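Local coordinates for hypothetical protein (Parabacteroides merdae, PDB 4OO3) that is a putative oxidoreductase that probably binds a nicotinamide adenine dinucleotide cofactor in its Rossmann-fold domain, though its substrate and reaction are not established, at residues 23-28 with 57-62; 46-51 with 203-208; 190-195 with 261-266. All coordinates share one frame; numbering follows the deposited sequence.

This putative two-domain oxidoreductase illustrates how the chemistry of a contact follows its place in the fold. Contact 1 is buried and joins two helices of the Rossmann domain through one aromatic ring and backbone carbonyls. Contact 2, partly buried, uses the other end of the same helix 47-61 to reach the C-terminal domain and relies on a single charged hydrogen bond. Contact 3, within the C-terminal domain, is again largely buried and apolar, with one exposed glutamine laid over a ring. Contacts 2 and 3 touch, Tyr206 and Leu207 packing on Leu191, whereas contact 1 lies apart, its centre about 18 Å from that of contact 2.

Contact 1: 23-28 with 57-62; sequences HAALVQ and QGFNTR
Phe59 meets Ala25 with the edge of its ring, and the geometry shows how an aromatic C-H rim can settle against backbone carbonyl groups. CE2 lies 3.3 Å from Ala25 O, which sits near the ring plane, so the weakly positive rim rather than the pi cloud faces the carbonyl oxygen. The same carbon packs on the methyl group of Ala25, CE2 to CB being 4.0 Å. One atom further round the ring, CD2 approaches Gln28 O at 3.7 Å, this time obliquely. CG of Phe59 stands anti to its own carbonyl carbon (chi1 -56°), which sends the ring outward from helix 47-61 to the neighbouring backbone. Both carbonyls also have conventional donors: Ala25 O accepts Gln28 N at 2.7 Å, and Gln28 O accepts the indole N-H of Trp69. Cutting the side chain back to an alanine would probably open a gap beside the Ala25 methyl group and leave the two helices without this bridge. Within the Rossmann domain, helix 22-26 follows strand 14-17 and helix 47-61 follows strand 38-43, adjacent strands of the parallel sheet; His52 and Arg55 of the latter helix also touch Ala25, while helix 395-412 packs against Leu26 and Val27.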
loop_
_atom_site.group_PDB
_atom_site.type_symbol
_atom_site.label_atom_id
_atom_site.label_comp_id
_atom_site.label_asym_id
_atom_site.label_seq_id
_atom_site.Cartn_x
_atom_site.Cartn_y
_atom_site.Cartn_z
ATOM N N HIS A 23 10.577 1.858 -4.449
ATOM C CA HIS A 23 10.218 2.545 -3.194
ATOM C C HIS A 23 11.382 2.695 -2.217
ATOM O O HIS A 23 11.424 3.663 -1.459
ATOM C CB HIS A 23 9.038 1.867 -2.499
ATOM C CG HIS A 23 7.750 1.997 -3.244
ATOM N ND1 HIS A 23 6.622 1.282 -2.910
ATOM C CD2 HIS A 23 7.417 2.741 -4.324
ATOM C CE1 HIS A 23 5.645 1.589 -3.743
ATOM N NE2 HIS A 23 6.102 2.475 -4.609
ATOM N N ALA A 24 12.332 1.764 -2.247
ATOM C CA ALA A 24 13.565 1.932 -1.486
ATOM C C ALA A 24 14.247 3.259 -1.842
ATOM O O ALA A 24 14.761 3.956 -0.967
ATOM C CB ALA A 24 14.513 0.765 -1.731
ATOM N N ALA A 25 14.244 3.608 -3.125
ATOM C CA ALA A 25 14.833 4.869 -3.575
ATOM C C ALA A 25 13.888 6.047 -3.387
ATOM O O ALA A 25 14.325 7.142 -3.071
ATOM C CB ALA A 25 15.263 4.770 -5.031
ATOM N N LEU A 26 12.591 5.822 -3.568
ATOM C CA LEU A 26 11.612 6.909 -3.515
ATOM C C LEU A 26 11.662 7.658 -2.190
ATOM O O LEU A 26 11.359 8.843 -2.137
ATOM C CB LEU A 26 10.198 6.369 -3.758
ATOM C CG LEU A 26 9.077 7.362 -4.069
ATOM C CD1 LEU A 26 9.512 8.369 -5.124
ATOM C CD2 LEU A 26 7.832 6.613 -4.526
ATOM N N VAL A 27 12.052 6.967 -1.123
ATOM C CA VAL A 27 12.256 7.606 0.177
ATOM C C VAL A 27 13.234 8.774 0.075
ATOM O O VAL A 27 13.093 9.772 0.782
ATOM C CB VAL A 27 12.785 6.591 1.222
ATOM C CG1 VAL A 27 13.246 7.292 2.494
ATOM C CG2 VAL A 27 11.713 5.557 1.549
ATOM N N GLN A 28 14.220 8.636 -0.808
ATOM C CA GLN A 28 15.279 9.624 -0.983
ATOM C C GLN A 28 15.055 10.552 -2.180
ATOM O O GLN A 28 15.958 11.298 -2.565
ATOM C CB GLN A 28 16.615 8.900 -1.142
ATOM C CG GLN A 28 17.036 8.110 0.079
ATOM C CD GLN A 28 18.370 7.429 -0.128
ATOM O OE1 GLN A 28 19.363 8.071 -0.495
ATOM N NE2 GLN A 28 18.402 6.122 0.083
ATOM N N GLN A 57 21.349 8.054 -7.972
ATOM C CA GLN A 57 22.247 8.925 -8.707
ATOM C C GLN A 57 21.473 9.784 -9.712
ATOM O O GLN A 57 21.878 10.914 -9.997
ATOM C CB GLN A 57 23.347 8.115 -9.400
ATOM C CG GLN A 57 24.451 8.961 -10.028
ATOM C CD GLN A 57 25.244 9.776 -9.011
ATOM O OE1 GLN A 57 25.156 9.548 -7.802
ATOM N NE2 GLN A 57 26.029 10.727 -9.503
ATOM N N GLY A 58 20.367 9.251 -10.239
ATOM C CA GLY A 58 19.430 10.044 -11.040
ATOM C C GLY A 58 18.853 11.220 -10.261
ATOM O O GLY A 58 18.738 12.330 -10.788
ATOM N N PHE A 59 18.501 10.986 -8.998
ATOM C CA PHE A 59 18.067 12.074 -8.124
ATOM C C PHE A 59 19.183 13.110 -7.913
ATOM O O PHE A 59 18.918 14.308 -7.863
ATOM C CB PHE A 59 17.590 11.549 -6.758
ATOM C CG PHE A 59 16.482 10.519 -6.824
ATOM C CD1 PHE A 59 15.580 10.472 -7.892
ATOM C CD2 PHE A 59 16.317 9.613 -5.783
ATOM C CE1 PHE A 59 14.566 9.524 -7.924
ATOM C CE2 PHE A 59 15.302 8.673 -5.809
ATOM C CZ PHE A 59 14.423 8.628 -6.877
ATOM N N ASN A 60 20.424 12.647 -7.786
ATOM C CA ASN A 60 21.573 13.537 -7.561
ATOM C C ASN A 60 21.961 14.372 -8.784
ATOM O O ASN A 60 22.623 15.391 -8.641
ATOM C CB ASN A 60 22.819 12.741 -7.129
ATOM C CG ASN A 60 22.752 12.235 -5.698
ATOM O OD1 ASN A 60 21.818 12.516 -4.944
ATOM N ND2 ASN A 60 23.770 11.471 -5.317
ATOM N N THR A 61 21.581 13.926 -9.977
ATOM C CA THR A 61 22.007 14.571 -11.226
ATOM C C THR A 61 20.860 15.246 -11.979
ATOM O O THR A 61 21.052 15.718 -13.095
ATOM C CB THR A 61 22.650 13.539 -12.178
ATOM O OG1 THR A 61 21.758 12.428 -12.343
ATOM C CG2 THR A 61 23.961 13.043 -11.609
ATOM N N ARG A 62 19.671 15.291 -11.381
ATOM C CA ARG A 62 18.506 15.856 -12.062
ATOM C C ARG A 62 18.577 17.378 -12.073
ATOM O O ARG A 62 19.242 17.982 -11.235
ATOM C CB ARG A 62 17.204 15.393 -11.401
ATOM C CG ARG A 62 16.825 16.170 -10.152
ATOM C CD ARG A 62 15.649 15.538 -9.426
ATOM N NE ARG A 62 15.509 16.126 -8.092
ATOM C CZ ARG A 62 15.048 15.494 -7.016
ATOM N NH1 ARG A 62 14.657 14.227 -7.082
ATOM N NH2 ARG A 62 14.982 16.140 -5.858
#

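Contact 2: 46-51 with 203-208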
loop_
_atom_site.group_PDB
_atom_site.type_symbol
_atom_site.label_atom_id
_atom_site.label_comp_id
_atom_site.label_asym_id
_atom_site.label_seq_id
_atom_site.Cartn_x
_atom_site.Cartn_y
_atom_site.Cartn_z
ATOM N N GLY A 46 24.496 -7.586 -7.263
ATOM C CA GLY A 46 23.567 -7.962 -8.317
ATOM C C GLY A 46 22.668 -6.862 -8.829
ATOM O O GLY A 46 22.812 -5.698 -8.476
ATOM N N PHE A 47 21.735 -7.272 -9.678
ATOM C CA PHE A 47 20.805 -6.385 -10.358
ATOM C C PHE A 47 20.054 -5.443 -9.415
ATOM O O PHE A 47 20.010 -4.233 -9.650
ATOM C CB PHE A 47 19.809 -7.242 -11.146
ATOM C CG PHE A 47 18.722 -6.455 -11.824
ATOM C CD1 PHE A 47 18.970 -5.791 -13.017
ATOM C CD2 PHE A 47 17.448 -6.399 -11.276
ATOM C CE1 PHE A 47 17.972 -5.070 -13.644
ATOM C CE2 PHE A 47 16.444 -5.679 -11.896
ATOM C CZ PHE A 47 16.704 -5.015 -13.083
ATOM N N ASP A 48 19.468 -5.999 -8.357
ATOM C CA ASP A 48 18.580 -5.233 -7.473
ATOM C C ASP A 48 19.264 -4.001 -6.882
ATOM O O ASP A 48 18.744 -2.896 -7.004
ATOM C CB ASP A 48 18.019 -6.114 -6.348
ATOM C CG ASP A 48 17.039 -7.177 -6.848
ATOM O OD1 ASP A 48 16.439 -7.030 -7.934
ATOM O OD2 ASP A 48 16.860 -8.176 -6.131
ATOM N N VAL A 49 20.428 -4.181 -6.260
ATOM C CA VAL A 49 21.175 -3.041 -5.685
ATOM C C VAL A 49 21.705 -2.069 -6.752
ATOM O O VAL A 49 21.692 -0.864 -6.535
ATOM C CB VAL A 49 22.340 -3.490 -4.761
ATOM C CG1 VAL A 49 23.448 -4.186 -5.550
ATOM C CG2 VAL A 49 22.906 -2.300 -3.989
ATOM N N ASP A 50 22.168 -2.591 -7.888
ATOM C CA ASP A 50 22.644 -1.744 -8.989
ATOM C C ASP A 50 21.538 -0.825 -9.478
ATOM O O ASP A 50 21.770 0.355 -9.744
ATOM C CB ASP A 50 23.148 -2.584 -10.171
ATOM C CG ASP A 50 24.393 -3.398 -9.841
ATOM O OD1 ASP A 50 25.053 -3.124 -8.817
ATOM O OD2 ASP A 50 24.711 -4.322 -10.624
ATOM N N GLU A 51 20.333 -1.370 -9.606
ATOM C CA GLU A 51 19.184 -0.572 -10.018
ATOM C C GLU A 51 18.819 0.469 -8.970
ATOM O O GLU A 51 18.440 1.587 -9.310
ATOM C CB GLU A 51 17.979 -1.461 -10.301
ATOM C CG GLU A 51 18.150 -2.323 -11.532
ATOM C CD GLU A 51 18.319 -1.492 -12.780
ATOM O OE1 GLU A 51 17.347 -0.818 -13.162
ATOM O OE2 GLU A 51 19.418 -1.512 -13.369
ATOM N N PRO A 203 12.052 -7.309 -11.021
ATOM C CA PRO A 203 12.986 -8.387 -10.714
ATOM C C PRO A 203 12.382 -9.756 -11.010
ATOM O O PRO A 203 11.163 -9.917 -10.937
ATOM C CB PRO A 203 13.237 -8.226 -9.209
ATOM C CG PRO A 203 12.121 -7.390 -8.701
ATOM C CD PRO A 203 11.733 -6.499 -9.833
ATOM N N VAL A 204 13.228 -10.726 -11.352
ATOM C CA VAL A 204 12.764 -12.085 -11.647
ATOM C C VAL A 204 11.929 -12.683 -10.525
ATOM O O VAL A 204 10.949 -13.375 -10.794
ATOM C CB VAL A 204 13.919 -13.065 -11.968
ATOM C CG1 VAL A 204 14.329 -12.928 -13.425
ATOM C CG2 VAL A 204 15.114 -12.871 -11.037
ATOM N N TRP A 205 12.302 -12.398 -9.279
ATOM C CA TRP A 205 11.626 -12.991 -8.117
ATOM C C TRP A 205 10.270 -12.361 -7.824
ATOM O O TRP A 205 9.536 -12.868 -6.966
ATOM C CB TRP A 205 12.507 -12.951 -6.856
ATOM C CG TRP A 205 13.157 -11.636 -6.616
ATOM C CD1 TRP A 205 14.436 -11.285 -6.946
ATOM C CD2 TRP A 205 12.567 -10.481 -6.012
ATOM N NE1 TRP A 205 14.676 -9.990 -6.584
ATOM C CE2 TRP A 205 13.547 -9.470 -6.005
ATOM C CE3 TRP A 205 11.306 -10.201 -5.470
ATOM C CZ2 TRP A 205 13.307 -8.202 -5.480
ATOM C CZ3 TRP A 205 11.069 -8.937 -4.945
ATOM C CH2 TRP A 205 12.063 -7.956 -4.959
ATOM N N TYR A 206 9.936 -11.264 -8.511
ATOM C CA TYR A 206 8.621 -10.647 -8.360
ATOM C C TYR A 206 7.510 -11.639 -8.709
ATOM O O TYR A 206 6.439 -11.612 -8.119
ATOM C CB TYR A 206 8.488 -9.391 -9.230
ATOM C CG TYR A 206 7.163 -8.676 -9.032
ATOM C CD1 TYR A 206 7.000 -7.744 -8.011
ATOM C CD2 TYR A 206 6.069 -8.943 -9.853
ATOM C CE1 TYR A 206 5.789 -7.092 -7.813
ATOM C CE2 TYR A 206 4.853 -8.294 -9.665
ATOM C CZ TYR A 206 4.721 -7.371 -8.643
ATOM O OH TYR A 206 3.521 -6.727 -8.442
ATOM N N LEU A 207 7.777 -12.511 -9.668
ATOM C CA LEU A 207 6.797 -13.491 -10.113
ATOM C C LEU A 207 6.864 -14.804 -9.318
ATOM O O LEU A 207 6.102 -15.738 -9.589
ATOM C CB LEU A 207 6.986 -13.734 -11.611
ATOM C CG LEU A 207 6.750 -12.481 -12.465
ATOM C CD1 LEU A 207 7.107 -12.741 -13.919
ATOM C CD2 LEU A 207 5.307 -12.020 -12.372
ATOM N N ASP A 208 7.775 -14.871 -8.346
ATOM C CA ASP A 208 7.837 -15.977 -7.390
ATOM C C ASP A 208 7.066 -15.564 -6.139
ATOM O O ASP A 208 7.530 -14.725 -5.357
ATOM C CB ASP A 208 9.293 -16.302 -7.043
ATOM C CG ASP A 208 9.439 -17.512 -6.116
ATOM O OD1 ASP A 208 8.426 -18.141 -5.729
ATOM O OD2 ASP A 208 10.594 -17.831 -5.770
#
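Trp205 NE1 donates to Asp48 OD2 at 2.9 Å, the one hydrogen bond between these segments. Its N-H...O angle of 150° is moderately bent, yet OD2 stays close to the indole plane and accepts the N-H on its syn lone pair, the side facing the other oxygen. That in-plane position puts Asp48 at the edge of the indole, where OD2 also lies 3.6 Å from Trp205 CZ2 on the six-membered ring. The carboxylate itself stands nearly perpendicular to the ring, with 88° between the planes. The second oxygen turns to Pro203, OD1 to CB 3.6 Å, so the two branches of one carboxylate reach two residues. Pro203 CB in turn rests over a face of the Trp205 ring, near its rim, and probably helps hold the indole in place. CG of Trp205 lies between the backbone N and the carbonyl carbon (chi1 47°), which brings the NE1 edge of the indole round to Asp48. Asp48 belongs to the first turn of helix 47-61, after Gly46 at the N-cap. The N-terminus of its own helix and the indole N-H would both be expected to stabilise a negative carboxylate, making this a polar, directional tie between the Rossmann and C-terminal domains.

Contact 3: 190-195 with 261-266; sequences HLFKLV and KQVTGT
The last turn of helix 257-264 packs here on the chain leaving strand 183-190, two elements of the C-terminal domain whose mixed sheet includes that strand. Phe192 and Gln262 carry much of the contact. The side chain of Gln262 lies across one face of the Phe192 ring: CG makes a CH-pi contact 4.0 Å from the ring centroid, 26° off the normal. The amide beyond it continues towards the rim, its plane inclined 32° to the ring. NE2 comes to 3.1 Å from Phe192 CE2, a close approach but no hydrogen bond. The amide oxygen OE1 is hydrogen-bonded instead to the hydroxyl of Tyr307, which probably helps hold the amide over the ring. Gln262 reaches this position as an extended chain, with CG anti to the backbone N (chi1 -168°). Val263 closes the contact on the more buried side. Its backbone CA lies 4.1 Å from Phe192 CD1, and the adjoining CB extends the same apolar patch. Helix 257-264 then ends in an ST turn, where Thr264 OG1 accepts Thr266 N, and Gly265 departs from helical geometry with positive phi. Across from Val263, Leu191 O accepts a hydrogen bond from Arg202 NE; the methyl carbon CG2 of Val263 packs against this same Leu191 O at 3.7 Å.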
loop_
_atom_site.group_PDB
_atom_site.type_symbol
_atom_site.label_atom_id
_atom_site.label_comp_id
_atom_site.label_asym_id
_atom_site.label_seq_id
_atom_site.Cartn_x
_atom_site.Cartn_y
_atom_site.Cartn_z
ATOM N N HIS A 190 -1.554 -4.194 -13.478
ATOM C CA HIS A 190 -0.863 -4.784 -14.622
ATOM C C HIS A 190 0.642 -4.917 -14.402
ATOM O O HIS A 190 1.282 -4.016 -13.871
ATOM C CB HIS A 190 -1.187 -3.993 -15.887
ATOM C CG HIS A 190 -2.637 -4.041 -16.247
ATOM N ND1 HIS A 190 -3.559 -3.155 -15.733
ATOM C CD2 HIS A 190 -3.335 -4.906 -17.020
ATOM C CE1 HIS A 190 -4.759 -3.455 -16.199
ATOM N NE2 HIS A 190 -4.651 -4.516 -16.978
ATOM N N LEU A 191 1.194 -6.063 -14.806
ATOM C CA LEU A 191 2.589 -6.401 -14.516
ATOM C C LEU A 191 3.532 -5.594 -15.388
ATOM O O LEU A 191 4.568 -5.124 -14.915
ATOM C CB LEU A 191 2.840 -7.897 -14.727
ATOM C CG LEU A 191 2.023 -8.855 -13.850
ATOM C CD1 LEU A 191 1.899 -10.221 -14.504
ATOM C CD2 LEU A 191 2.628 -8.974 -12.463
ATOM N N PHE A 192 3.160 -5.423 -16.651
ATOM C CA PHE A 192 3.992 -4.733 -17.628
ATOM C C PHE A 192 3.346 -3.431 -18.100
ATOM O O PHE A 192 2.219 -3.432 -18.605
ATOM C CB PHE A 192 4.250 -5.639 -18.836
ATOM C CG PHE A 192 5.156 -5.023 -19.860
ATOM C CD1 PHE A 192 6.465 -4.704 -19.532
ATOM C CD2 PHE A 192 4.699 -4.741 -21.138
ATOM C CE1 PHE A 192 7.309 -4.126 -20.462
ATOM C CE2 PHE A 192 5.540 -4.164 -22.077
ATOM C CZ PHE A 192 6.849 -3.857 -21.739
ATOM N N LYS A 193 4.081 -2.330 -17.950
ATOM C CA LYS A 193 3.633 -1.019 -18.411
ATOM C C LYS A 193 4.802 -0.248 -19.034
ATOM O O LYS A 193 5.961 -0.478 -18.677
ATOM C CB LYS A 193 3.035 -0.231 -17.243
ATOM N N LEU A 194 4.488 0.649 -19.973
ATOM C CA LEU A 194 5.487 1.539 -20.588
ATOM C C LEU A 194 5.553 2.888 -19.859
ATOM O O LEU A 194 4.547 3.366 -19.332
ATOM C CB LEU A 194 5.172 1.784 -22.073
ATOM C CG LEU A 194 5.565 0.726 -23.113
ATOM C CD1 LEU A 194 7.004 0.259 -22.921
ATOM C CD2 LEU A 194 4.604 -0.453 -23.085
ATOM N N VAL A 195 6.742 3.491 -19.835
ATOM C CA VAL A 195 6.947 4.818 -19.239
ATOM C C VAL A 195 7.893 5.642 -20.121
ATOM O O VAL A 195 9.112 5.449 -20.089
ATOM C CB VAL A 195 7.525 4.725 -17.808
ATOM C CG1 VAL A 195 7.549 6.102 -17.156
ATOM C CG2 VAL A 195 6.720 3.747 -16.960
ATOM N N LYS A 261 10.133 -12.697 -20.532
ATOM C CA LYS A 261 11.317 -11.996 -21.027
ATOM C C LYS A 261 11.123 -10.483 -20.990
ATOM O O LYS A 261 11.958 -9.751 -20.461
ATOM C CB LYS A 261 11.641 -12.449 -22.460
ATOM C CG LYS A 261 12.871 -11.804 -23.092
ATOM C CD LYS A 261 14.136 -12.109 -22.305
ATOM C CE LYS A 261 15.382 -11.622 -23.029
ATOM N NZ LYS A 261 16.626 -12.061 -22.335
ATOM N N GLN A 262 10.004 -10.027 -21.536
ATOM C CA GLN A 262 9.742 -8.603 -21.663
ATOM C C GLN A 262 9.645 -7.900 -20.309
ATOM O O GLN A 262 10.290 -6.878 -20.107
ATOM C CB GLN A 262 8.465 -8.370 -22.468
ATOM C CG GLN A 262 8.263 -6.929 -22.909
ATOM C CD GLN A 262 6.938 -6.716 -23.621
ATOM O OE1 GLN A 262 5.975 -7.461 -23.422
ATOM N NE2 GLN A 262 6.881 -5.684 -24.454
ATOM N N VAL A 263 8.843 -8.441 -19.392
ATOM C CA VAL A 263 8.639 -7.804 -18.074
ATOM C C VAL A 263 9.845 -7.903 -17.128
ATOM O O VAL A 263 10.033 -7.020 -16.279
ATOM C CB VAL A 263 7.364 -8.322 -17.352
ATOM C CG1 VAL A 263 7.467 -9.800 -17.002
ATOM C CG2 VAL A 263 7.085 -7.506 -16.094
ATOM N N THR A 264 10.656 -8.955 -17.262
ATOM C CA THR A 264 11.828 -9.136 -16.381
ATOM C C THR A 264 13.166 -8.810 -17.035
ATOM O O THR A 264 14.077 -8.361 -16.358
ATOM C CB THR A 264 11.934 -10.570 -15.813
ATOM O OG1 THR A 264 12.368 -11.478 -16.840
ATOM C CG2 THR A 264 10.594 -11.027 -15.212
ATOM N N GLY A 265 13.289 -9.056 -18.337
ATOM C CA GLY A 265 14.572 -8.938 -19.030
ATOM C C GLY A 265 15.296 -10.271 -19.103
ATOM O O GLY A 265 16.060 -10.512 -20.030
ATOM N N THR A 266 15.048 -11.142 -18.127
ATOM C CA THR A 266 15.676 -12.458 -18.064
ATOM C C THR A 266 15.029 -13.428 -19.040
ATOM O O THR A 266 13.849 -13.308 -19.363
ATOM C CB THR A 266 15.558 -13.049 -16.644
ATOM O OG1 THR A 266 16.063 -12.105 -15.698
ATOM C CG2 THR A 266 16.339 -14.353 -16.505
#